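Local coordinates for protein esterase (uncultured bacterium pCosCE1, PDB 7ATL) that hydrolyses carboxylic esters as a family VIII carboxylesterase of beta-lactamase fold and also transfers acyl groups to other acceptors as a promiscuous acyltransferase, at residues Q17-E22 and G370-Q375; D140-S145 and G340-H345; E227-P230 and G234-L237; L236-L239 and F245-E248; E241-E246 and E366-R371. One frame throughout, in Å; residues are numbered along the deposited sequence.

Interaction 2 is the buried contact of the set, where a sulfur meets a methyl group and a water joins a tyrosine to a backbone carbonyl. Interactions 1 and 4 are partly buried: the first sets an apolar touch between two helices beside an acid and an arginine at the surface, the second is a beta hairpin held by backbone hydrogen bonds. Interactions 3 and 5 lie at the surface and rest on a few side-chain touches. Interactions 3 and 4 share strand 235-238, interactions 4 and 5 share Phe245 and Glu246, and interactions 1 and 5 share Gly370 and Arg371. Ile247 of interaction 4 packs on Val342 and Met142 of interaction 2.

Interaction 1. Residues Q17-E22 and G370-Q375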
# COMPACT_ATOMS: atom_id res chain seq x y z
N GLN A 17 18.35 -5.76 -14.23
CA GLN A 17 19.68 -5.28 -14.69
C GLN A 17 19.47 -4.23 -15.79
O GLN A 17 20.10 -3.16 -15.71
CB GLN A 17 20.58 -6.43 -15.16
CG GLN A 17 22.07 -6.09 -15.17
CD GLN A 17 22.48 -5.32 -13.93
OE1 GLN A 17 22.30 -5.79 -12.80
NE2 GLN A 17 22.96 -4.11 -14.13
N GLN A 18 18.58 -4.51 -16.74
CA GLN A 18 18.22 -3.57 -17.84
C GLN A 18 17.74 -2.25 -17.24
O GLN A 18 18.23 -1.18 -17.67
CB GLN A 18 17.17 -4.24 -18.73
CG GLN A 18 16.61 -3.32 -19.82
CD GLN A 18 15.93 -4.13 -20.89
OE1 GLN A 18 14.70 -4.15 -21.01
NE2 GLN A 18 16.72 -4.86 -21.65
N ALA A 19 16.83 -2.31 -16.27
CA ALA A 19 16.15 -1.15 -15.64
C ALA A 19 17.19 -0.28 -14.92
O ALA A 19 17.06 0.96 -14.94
CB ALA A 19 15.06 -1.61 -14.70
N ILE A 20 18.19 -0.91 -14.31
CA ILE A 20 19.31 -0.17 -13.67
C ILE A 20 20.16 0.53 -14.74
O ILE A 20 20.29 1.76 -14.64
CB ILE A 20 20.12 -1.12 -12.78
CG1 ILE A 20 19.29 -1.49 -11.55
CG2 ILE A 20 21.46 -0.50 -12.44
CD1 ILE A 20 19.59 -2.84 -10.98
N ASP A 21 20.67 -0.20 -15.73
CA ASP A 21 21.55 0.34 -16.81
C ASP A 21 20.81 1.44 -17.58
O ASP A 21 21.47 2.33 -18.12
CB ASP A 21 21.99 -0.74 -17.82
CG ASP A 21 22.60 -1.98 -17.20
OD1 ASP A 21 23.05 -1.91 -16.01
OD2 ASP A 21 22.59 -3.03 -17.90
N GLU A 22 19.48 1.35 -17.67
CA GLU A 22 18.69 2.40 -18.36
C GLU A 22 18.46 3.60 -17.41
O GLU A 22 17.86 4.59 -17.88
CB GLU A 22 17.39 1.79 -18.90
CG GLU A 22 17.61 0.82 -20.06
CD GLU A 22 16.36 0.33 -20.77
OE1 GLU A 22 15.27 0.93 -20.55
OE2 GLU A 22 16.46 -0.65 -21.53
N GLY A 370 5.62 2.70 -13.57
CA GLY A 370 6.48 2.63 -14.77
C GLY A 370 6.35 1.30 -15.49
O GLY A 370 5.40 0.56 -15.20
N ARG A 371 7.30 0.99 -16.37
CA ARG A 371 7.36 -0.30 -17.09
C ARG A 371 7.83 -1.42 -16.14
O ARG A 371 7.41 -2.58 -16.32
CB ARG A 371 8.21 -0.13 -18.36
CG ARG A 371 7.46 0.59 -19.48
CD ARG A 371 8.35 1.29 -20.51
NE ARG A 371 9.11 0.34 -21.33
CZ ARG A 371 10.44 0.16 -21.32
NH1 ARG A 371 10.98 -0.73 -22.12
NH2 ARG A 371 11.23 0.87 -20.52
N TYR A 372 8.62 -1.09 -15.11
CA TYR A 372 9.35 -2.08 -14.27
C TYR A 372 8.40 -3.09 -13.66
O TYR A 372 8.64 -4.29 -13.79
CB TYR A 372 10.14 -1.41 -13.15
CG TYR A 372 11.00 -2.36 -12.35
CD1 TYR A 372 12.07 -3.03 -12.93
CD2 TYR A 372 10.76 -2.59 -11.01
CE1 TYR A 372 12.89 -3.87 -12.19
CE2 TYR A 372 11.57 -3.42 -10.26
CZ TYR A 372 12.64 -4.05 -10.84
OH TYR A 372 13.43 -4.88 -10.10
N PRO A 373 7.34 -2.69 -12.91
CA PRO A 373 6.46 -3.66 -12.27
C PRO A 373 5.83 -4.62 -13.28
O PRO A 373 5.69 -5.78 -12.94
CB PRO A 373 5.38 -2.80 -11.57
CG PRO A 373 5.50 -1.43 -12.19
CD PRO A 373 6.94 -1.30 -12.61
N LEU A 374 5.51 -4.14 -14.49
CA LEU A 374 4.84 -4.93 -15.56
C LEU A 374 5.82 -5.93 -16.19
O LEU A 374 5.40 -7.08 -16.47
CB LEU A 374 4.27 -3.99 -16.62
CG LEU A 374 3.17 -3.03 -16.15
CD1 LEU A 374 2.37 -2.49 -17.34
CD2 LEU A 374 2.26 -3.70 -15.12
N GLN A 375 7.06 -5.51 -16.42
CA GLN A 375 8.09 -6.37 -17.05
C GLN A 375 8.48 -7.44 -16.04
O GLN A 375 8.79 -8.56 -16.49
CB GLN A 375 9.34 -5.59 -17.44
CG GLN A 375 9.13 -4.62 -18.59
CD GLN A 375 10.22 -3.59 -18.55
OE1 GLN A 375 10.81 -3.31 -17.50
NE2 GLN A 375 10.49 -2.99 -19.69
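The last turn of helix 3-21 lies beside the N-terminal part of helix 372-381, and their backbones come nearest at Ala19 and Tyr372, whose CA atoms are 7.0 Å apart. So short a spacing suits alanine, whose single methyl fills the gap: Ala19 CB rests 3.8 Å from Tyr372 CD1 and nearly as close to CE1, meeting that side of the ring obliquely. The tyrosine ring is brought alongside because CG stands anti to the backbone N (chi1 -175°), which carries the phenol along the first helix; there its OH is hydrogen-bonded to Ser28 and Ser16. At the more exposed end, Glu22 and Arg371 reach across at about a right angle. Carboxylate and guanidinium are nearly coplanar, 8° apart, but Glu22 OE1 stays 4.0 Å from Arg371 NH2, too far for a salt bridge, so the attraction is probably modest. Glu22 OE1 has its salt bridge with Arg24, which also sits close to Arg371 as a like charge, while Gln375 NE2 lies over the rim of one guanidinium face of Arg371. The contact joins the N-terminal and C-terminal helices of the beta-lactamase fold, with Ile25, just ahead of strand 27-34, touching both Ala19 and Tyr372.

Interaction 2. Residues D140-S145 and G340-H345; sequences DGMELS and GGVYGH
Water 1 lies between the two segments, 2.6 Å from Tyr343 OH, and donates a hydrogen bond to Met142 O at 2.9 Å. It sits at the edge of the tyrosine ring and in its plane, so the phenol is joined through it to a carbonyl it does not reach directly. Tyrosine suits this buried place because its ring packs on Leu249 while its hydroxyl deals with the water. Beside this bridge, Met142 SD meets Val342 CG2 at 3.9 Å, the two side chains crossing obliquely. The methionine chain runs out almost straight and then bends at its last torsion (chi3 -76°); unbranched and flexible, it can lay SD against the valine methyl. The Val342 turn borders a pocket holding a pentaethylene glycol, probably from the crystallisation liquor, and Met142 lies near what may be the SxxK motif. Glu143 turns back on its own loop: OE1 takes the N-H of Asp140 at 3.0 Å, and OE2 takes that of Gly141 at 2.9 Å through its syn lone pair, with a weak bond from Met142 N. Arg124 adds a salt bridge to OE1, so this buried carboxylate is probably kept ionised. In 340-345, Gly344 N and His345 N both bond to Gly341 O in a classic beta bulge, and the positive phi of Gly344 is readily adopted by glycine. The bulge lies where strand 337-341 turns into strand 345-350 of the large antiparallel sheet; the loop between helices 132-136 and 149-157 faces it, and strand 246-249 packs against both through Leu249, Glu248 and Ile247.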
# COMPACT_ATOMS: atom_id res chain seq x y z
N ASP A 140 -1.66 13.66 4.16
CA ASP A 140 -1.87 12.36 3.46
C ASP A 140 -1.05 11.26 4.11
O ASP A 140 -1.23 10.11 3.69
CB ASP A 140 -1.56 12.50 1.96
CG ASP A 140 -2.60 13.24 1.15
OD1 ASP A 140 -3.78 13.36 1.63
OD2 ASP A 140 -2.25 13.66 -0.01
N GLY A 141 -0.18 11.57 5.08
CA GLY A 141 0.61 10.56 5.83
C GLY A 141 2.08 10.49 5.43
O GLY A 141 2.82 9.72 6.08
N MET A 142 2.56 11.25 4.43
CA MET A 142 3.96 11.09 3.92
C MET A 142 4.81 12.36 4.09
O MET A 142 6.03 12.29 3.84
CB MET A 142 3.91 10.68 2.45
CG MET A 142 3.40 9.24 2.30
SD MET A 142 2.90 8.85 0.61
CE MET A 142 1.33 9.71 0.56
N GLU A 143 4.20 13.45 4.57
CA GLU A 143 4.79 14.80 4.68
C GLU A 143 5.06 15.15 6.15
O GLU A 143 4.56 14.43 7.03
CB GLU A 143 3.87 15.84 4.04
CG GLU A 143 2.57 16.09 4.81
CD GLU A 143 1.50 15.07 4.48
OE1 GLU A 143 0.78 15.29 3.50
OE2 GLU A 143 1.43 14.01 5.17
N LEU A 144 5.80 16.22 6.41
CA LEU A 144 6.06 16.68 7.80
C LEU A 144 4.81 17.39 8.32
O LEU A 144 4.10 18.04 7.54
CB LEU A 144 7.29 17.60 7.83
CG LEU A 144 8.62 16.96 7.43
CD1 LEU A 144 9.75 17.97 7.56
CD2 LEU A 144 8.93 15.73 8.26
N SER A 145 4.53 17.23 9.61
CA SER A 145 3.39 17.88 10.30
C SER A 145 3.62 17.81 11.80
O SER A 145 4.41 16.96 12.25
CB SER A 145 2.06 17.27 9.92
OG SER A 145 1.64 16.29 10.86
N GLY A 340 0.19 -1.34 -4.95
CA GLY A 340 1.57 -0.83 -4.98
C GLY A 340 1.83 0.24 -3.93
O GLY A 340 1.13 0.22 -2.87
N GLY A 341 2.77 1.15 -4.23
CA GLY A 341 3.20 2.27 -3.37
C GLY A 341 3.91 3.35 -4.16
O GLY A 341 4.79 3.01 -4.96
N VAL A 342 3.58 4.61 -3.93
CA VAL A 342 4.19 5.72 -4.71
C VAL A 342 5.71 5.71 -4.53
O VAL A 342 6.37 6.12 -5.46
CB VAL A 342 3.62 7.10 -4.34
CG1 VAL A 342 2.12 7.15 -4.54
CG2 VAL A 342 3.99 7.50 -2.92
N TYR A 343 6.27 5.26 -3.41
CA TYR A 343 7.75 5.28 -3.22
C TYR A 343 8.44 4.36 -4.24
O TYR A 343 9.64 4.53 -4.48
CB TYR A 343 8.17 4.96 -1.78
CG TYR A 343 8.22 6.17 -0.87
CD1 TYR A 343 9.11 7.20 -1.12
CD2 TYR A 343 7.40 6.28 0.24
CE1 TYR A 343 9.18 8.32 -0.30
CE2 TYR A 343 7.46 7.38 1.08
CZ TYR A 343 8.36 8.40 0.81
OH TYR A 343 8.44 9.49 1.61
N GLY A 344 7.71 3.36 -4.77
CA GLY A 344 8.10 2.62 -5.98
C GLY A 344 7.87 1.13 -5.84
O GLY A 344 8.81 0.40 -6.10
N HIS A 345 6.68 0.67 -5.47
CA HIS A 345 6.44 -0.76 -5.14
C HIS A 345 5.24 -1.32 -5.92
O HIS A 345 4.34 -0.52 -6.31
CB HIS A 345 6.24 -1.00 -3.64
CG HIS A 345 7.16 -0.23 -2.74
ND1 HIS A 345 8.52 -0.17 -2.93
CD2 HIS A 345 6.89 0.50 -1.63
CE1 HIS A 345 9.05 0.55 -1.96
NE2 HIS A 345 8.07 1.00 -1.16
O HOH W 1 7.10 9.59 3.80

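Interaction 3. Residues E227-P230 and G234-L237; sequences EPEP and GMLL
Met235, which Gly234 leads into strand 235-238 with a positive phi that glycine adopts easily, makes the contact with Glu229. An extended chain, with CG swung opposite the backbone N (chi1 -156°), carries the methyl out to the carboxylate: Met235 CE lies 3.2 Å from Glu229 OE1, a tight carbon-oxygen approach and not a hydrogen bond. The two side chains meet at a slant, end methyl against oxygen, and an unbranched methionine is long enough to span backbones whose CA atoms, at Pro230 and Met235, are 10.2 Å apart. Glu229 OE1 is also an acceptor for His222 NE2, and Arg232 lies at the distance of a long, weak ion pair, so the methyl touches an oxygen already engaged in polar contacts. Further back along the methionine, Met235 SD comes to 4.5 Å from Pro230 O. The contact spans a short connection between two small sheets: strand 229-230 is an outer strand beside 221-222, whereas 235-238 begins the hairpin with 246-249. Leu236 and Leu237 then carry the strand onward, facing away from each other; Leu237 turns its side chain to His222 and Phe365, beside Ile247 and Leu249, where an apolar residue belongs.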
# COMPACT_ATOMS: atom_id res chain seq x y z
N GLU A 227 18.34 11.00 -15.31
CA GLU A 227 18.73 10.18 -14.14
C GLU A 227 17.81 10.52 -12.96
O GLU A 227 17.26 11.62 -12.90
CB GLU A 227 20.21 10.40 -13.82
CG GLU A 227 21.15 9.92 -14.93
CD GLU A 227 21.08 8.43 -15.25
OE1 GLU A 227 21.32 7.61 -14.33
OE2 GLU A 227 20.78 8.08 -16.42
N PRO A 228 17.60 9.55 -12.03
CA PRO A 228 16.88 9.79 -10.78
C PRO A 228 17.72 10.51 -9.71
O PRO A 228 18.83 10.06 -9.47
CB PRO A 228 16.54 8.38 -10.25
CG PRO A 228 16.94 7.42 -11.34
CD PRO A 228 17.98 8.14 -12.16
N GLU A 229 17.18 11.55 -9.07
CA GLU A 229 17.84 12.30 -7.96
C GLU A 229 17.14 11.96 -6.65
O GLU A 229 15.97 11.57 -6.64
CB GLU A 229 17.84 13.81 -8.25
CG GLU A 229 16.50 14.51 -7.97
CD GLU A 229 16.37 15.98 -8.38
OE1 GLU A 229 15.31 16.60 -8.07
OE2 GLU A 229 17.31 16.51 -9.02
N PRO A 230 17.82 12.10 -5.48
CA PRO A 230 17.18 11.86 -4.18
C PRO A 230 16.01 12.81 -3.91
O PRO A 230 16.02 13.91 -4.42
CB PRO A 230 18.29 12.12 -3.15
CG PRO A 230 19.57 11.93 -3.95
CD PRO A 230 19.24 12.43 -5.35
N GLY A 234 9.79 17.50 1.86
CA GLY A 234 8.77 18.50 1.47
C GLY A 234 8.74 18.77 -0.02
O GLY A 234 8.10 19.72 -0.44
N MET A 235 9.36 17.91 -0.83
CA MET A 235 9.30 18.02 -2.31
C MET A 235 7.87 17.77 -2.81
O MET A 235 7.27 16.74 -2.43
CB MET A 235 10.23 16.97 -2.92
CG MET A 235 10.74 17.26 -4.30
SD MET A 235 12.20 16.23 -4.57
CE MET A 235 13.00 17.15 -5.89
N LEU A 236 7.38 18.64 -3.70
CA LEU A 236 6.10 18.45 -4.43
C LEU A 236 6.37 17.86 -5.81
O LEU A 236 6.76 18.62 -6.71
CB LEU A 236 5.36 19.79 -4.56
CG LEU A 236 5.05 20.53 -3.26
CD1 LEU A 236 3.96 21.58 -3.49
CD2 LEU A 236 4.63 19.59 -2.15
N LEU A 237 6.07 16.57 -5.98
CA LEU A 237 6.23 15.76 -7.23
C LEU A 237 4.90 15.70 -8.00
O LEU A 237 3.87 15.42 -7.36
CB LEU A 237 6.68 14.35 -6.86
CG LEU A 237 8.10 14.25 -6.31
CD1 LEU A 237 8.52 12.80 -6.15
CD2 LEU A 237 9.08 14.98 -7.23

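Interaction 4. Residues L236-L239 and F245-E248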
# COMPACT_ATOMS: atom_id res chain seq x y z
N LEU A 236 7.38 18.64 -3.70
CA LEU A 236 6.10 18.45 -4.43
C LEU A 236 6.37 17.86 -5.81
O LEU A 236 6.76 18.62 -6.71
CB LEU A 236 5.36 19.79 -4.56
CG LEU A 236 5.05 20.53 -3.26
CD1 LEU A 236 3.96 21.58 -3.49
CD2 LEU A 236 4.63 19.59 -2.15
N LEU A 237 6.07 16.57 -5.98
CA LEU A 237 6.23 15.76 -7.23
C LEU A 237 4.90 15.70 -8.00
O LEU A 237 3.87 15.42 -7.36
CB LEU A 237 6.68 14.35 -6.86
CG LEU A 237 8.10 14.25 -6.31
CD1 LEU A 237 8.52 12.80 -6.15
CD2 LEU A 237 9.08 14.98 -7.23
N THR A 238 4.93 15.88 -9.32
CA THR A 238 3.75 15.69 -10.21
C THR A 238 3.48 14.19 -10.30
O THR A 238 4.39 13.42 -10.66
CB THR A 238 3.91 16.39 -11.57
OG1 THR A 238 4.41 17.71 -11.33
CG2 THR A 238 2.62 16.52 -12.35
N LEU A 239 2.29 13.76 -9.91
CA LEU A 239 1.91 12.33 -10.03
C LEU A 239 1.71 12.03 -11.52
O LEU A 239 1.35 12.94 -12.28
CB LEU A 239 0.65 12.07 -9.20
CG LEU A 239 0.91 12.08 -7.70
CD1 LEU A 239 -0.33 12.49 -6.91
CD2 LEU A 239 1.42 10.72 -7.26
N PHE A 245 -2.55 14.90 -8.72
CA PHE A 245 -1.93 16.19 -9.09
C PHE A 245 -0.52 16.11 -8.53
O PHE A 245 0.33 15.52 -9.21
CB PHE A 245 -2.75 17.39 -8.59
CG PHE A 245 -4.06 17.60 -9.30
CD1 PHE A 245 -5.19 16.84 -8.97
CD2 PHE A 245 -4.19 18.54 -10.32
CE1 PHE A 245 -6.40 17.02 -9.63
CE2 PHE A 245 -5.40 18.72 -10.99
CZ PHE A 245 -6.50 17.96 -10.64
N GLU A 246 -0.33 16.62 -7.31
CA GLU A 246 0.99 16.82 -6.68
C GLU A 246 0.96 16.16 -5.32
O GLU A 246 -0.01 16.32 -4.59
CB GLU A 246 1.36 18.30 -6.55
CG GLU A 246 1.72 18.94 -7.89
CD GLU A 246 2.45 20.27 -7.77
OE1 GLU A 246 2.49 20.83 -6.65
OE2 GLU A 246 2.99 20.74 -8.79
N ILE A 247 2.03 15.43 -5.01
CA ILE A 247 2.20 14.67 -3.75
C ILE A 247 3.37 15.30 -2.99
O ILE A 247 4.39 15.65 -3.64
CB ILE A 247 2.41 13.16 -4.03
CG1 ILE A 247 2.75 12.41 -2.74
CG2 ILE A 247 3.48 12.95 -5.09
CD1 ILE A 247 2.67 10.93 -2.87
N GLU A 248 3.23 15.41 -1.67
CA GLU A 248 4.24 15.99 -0.76
C GLU A 248 4.94 14.83 -0.04
O GLU A 248 4.27 14.17 0.76
CB GLU A 248 3.58 16.93 0.25
CG GLU A 248 4.58 17.83 0.92
CD GLU A 248 4.11 18.80 1.98
OE1 GLU A 248 2.88 19.10 2.07
OE2 GLU A 248 4.99 19.26 2.71
O HOH W 2 2.43 19.26 -10.91
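Leu239 and Ile247 cross at about a right angle on one face of this two-stranded hairpin, Leu239 CD2 lying 3.7 Å from Ile247 CG2. With Ile247 CG1 anti to the backbone N (chi1 173°), CG2 takes the place between N and the carbonyl carbon and also meets Leu237 CB, at 3.9 Å. Branched aliphatic residues suit this buried face, which continues to Phe365, Leu125 and Val342. On the other face Leu236 lies between two glutamates: its CD2 packs on Glu248 CG at 3.5 Å, while the Leu236 and Glu246 side chains cross at about a right angle, with Leu236 CD1 3.6 Å from Glu246 OE1. Glu248 thus offers its methylenes to the leucine and sends its carboxylate to a salt bridge with Arg124. Thr238 OG1 and Glu246 OE2 are joined by water 2, which donates to the carboxylate. Beneath the side chains an antiparallel hydrogen-bonded pair links Leu237 N to Ile247 O and Ile247 N to Leu237 O, 3.0 Å each, and Leu239 N binds Phe245 O at 2.7 Å, nearly straight (167°). The register therefore rests on backbone bonds; one face is lined by apolar carbon, and the exposed face can hold charges that water and Arg124 satisfy.

Interaction 5. Residues E241-E246 and E366-R371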
# COMPACT_ATOMS: atom_id res chain seq x y z
N GLU A 241 -0.15 10.88 -14.89
CA GLU A 241 -1.53 11.24 -15.32
C GLU A 241 -2.53 10.18 -14.83
O GLU A 241 -2.24 8.99 -14.97
CB GLU A 241 -1.58 11.43 -16.84
CG GLU A 241 -0.84 12.70 -17.27
CD GLU A 241 -1.26 13.30 -18.60
OE1 GLU A 241 -0.93 14.50 -18.83
OE2 GLU A 241 -1.91 12.58 -19.40
N GLY A 242 -3.63 10.62 -14.21
CA GLY A 242 -4.69 9.73 -13.71
C GLY A 242 -4.52 9.37 -12.24
O GLY A 242 -5.49 8.94 -11.65
N PHE A 243 -3.32 9.55 -11.67
CA PHE A 243 -2.98 9.19 -10.27
C PHE A 243 -3.30 10.34 -9.30
O PHE A 243 -3.53 10.09 -8.11
CB PHE A 243 -1.53 8.70 -10.21
CG PHE A 243 -1.28 7.42 -10.98
CD1 PHE A 243 -1.14 7.43 -12.36
CD2 PHE A 243 -1.21 6.19 -10.33
CE1 PHE A 243 -0.94 6.25 -13.07
CE2 PHE A 243 -1.00 5.02 -11.04
CZ PHE A 243 -0.86 5.04 -12.40
N GLY A 244 -3.34 11.58 -9.79
CA GLY A 244 -3.67 12.77 -9.00
C GLY A 244 -3.01 14.00 -9.58
O GLY A 244 -2.95 14.12 -10.79
N PHE A 245 -2.55 14.90 -8.72
CA PHE A 245 -1.93 16.19 -9.09
C PHE A 245 -0.52 16.11 -8.53
O PHE A 245 0.33 15.52 -9.21
CB PHE A 245 -2.75 17.39 -8.59
CG PHE A 245 -4.06 17.60 -9.30
CD1 PHE A 245 -5.19 16.84 -8.97
CD2 PHE A 245 -4.19 18.54 -10.32
CE1 PHE A 245 -6.40 17.02 -9.63
CE2 PHE A 245 -5.40 18.72 -10.99
CZ PHE A 245 -6.50 17.96 -10.64
N GLU A 246 -0.33 16.62 -7.31
CA GLU A 246 0.99 16.82 -6.68
C GLU A 246 0.96 16.16 -5.32
O GLU A 246 -0.01 16.32 -4.59
CB GLU A 246 1.36 18.30 -6.55
CG GLU A 246 1.72 18.94 -7.89
CD GLU A 246 2.45 20.27 -7.77
OE1 GLU A 246 2.49 20.83 -6.65
OE2 GLU A 246 2.99 20.74 -8.79
N GLU A 366 8.77 5.04 -11.13
CA GLU A 366 9.03 3.91 -12.07
C GLU A 366 8.60 2.60 -11.39
O GLU A 366 7.86 1.84 -12.00
CB GLU A 366 10.48 3.90 -12.58
CG GLU A 366 10.84 2.73 -13.50
CD GLU A 366 10.14 2.60 -14.85
OE1 GLU A 366 9.64 3.61 -15.37
OE2 GLU A 366 10.11 1.48 -15.39
N GLY A 367 8.97 2.39 -10.13
CA GLY A 367 8.65 1.15 -9.39
C GLY A 367 7.15 0.91 -9.21
O GLY A 367 6.77 -0.25 -8.94
N MET A 368 6.31 1.94 -9.29
CA MET A 368 4.87 1.81 -8.98
C MET A 368 4.11 1.70 -10.29
O MET A 368 3.31 0.75 -10.44
CB MET A 368 4.34 3.03 -8.22
CG MET A 368 2.83 3.02 -8.09
SD MET A 368 2.15 4.56 -7.45
CE MET A 368 2.24 5.63 -8.88
N SER A 369 4.31 2.69 -11.17
CA SER A 369 3.47 2.92 -12.38
C SER A 369 4.31 2.85 -13.65
O SER A 369 3.71 2.92 -14.71
CB SER A 369 2.77 4.25 -12.30
OG SER A 369 3.70 5.30 -12.11
N GLY A 370 5.62 2.70 -13.57
CA GLY A 370 6.48 2.63 -14.77
C GLY A 370 6.35 1.30 -15.49
O GLY A 370 5.40 0.56 -15.20
N ARG A 371 7.30 0.99 -16.37
CA ARG A 371 7.36 -0.30 -17.09
C ARG A 371 7.83 -1.42 -16.14
O ARG A 371 7.41 -2.58 -16.32
CB ARG A 371 8.21 -0.13 -18.36
CG ARG A 371 7.46 0.59 -19.48
CD ARG A 371 8.35 1.29 -20.51
NE ARG A 371 9.11 0.34 -21.33
CZ ARG A 371 10.44 0.16 -21.32
NH1 ARG A 371 10.98 -0.73 -22.12
NH2 ARG A 371 11.23 0.87 -20.52
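The loop between strands 235-238 and 246-249 faces the short helix 366-369 at a distance, the nearest CA atoms being those of Phe243 and Ser369, 9.2 Å apart. Gly242 and Gly244 take positive phi values on either side of Phe243 and help the loop turn. The backbones being so far apart, the gap is crossed by side chains, and a large ring and a long methionine suit it. Phe243 reaches over with CG anti to its carbonyl carbon (chi1 -65°), turning one side of the ring, from CD2 through CE2 to CZ, to the helix: Phe243 CD2 lies 3.8 Å from Met368 CE, and Phe243 CZ lies 3.7 Å from Ser369 CB. Both carbons approach the ring obliquely. Phe243 and Met368 run past each other in opposite directions, and the final torsion (chi3 77°) folds the methyl back toward the ring while SD lies against Val342. Ser369 offers CB to the ring, while its hydroxyl bonds to the carbonyl of Phe365, just before the helix. Gly370 N closes the helix by binding Glu366 O at 2.9 Å. A pentaethylene glycol, probably from the crystallisation liquor, lies near Phe243 and at most hints at a pocket edge. The cross-contact itself is dispersion, carbon against ring, and should tolerate small shifts of the ring better than a directional hydrogen bond would.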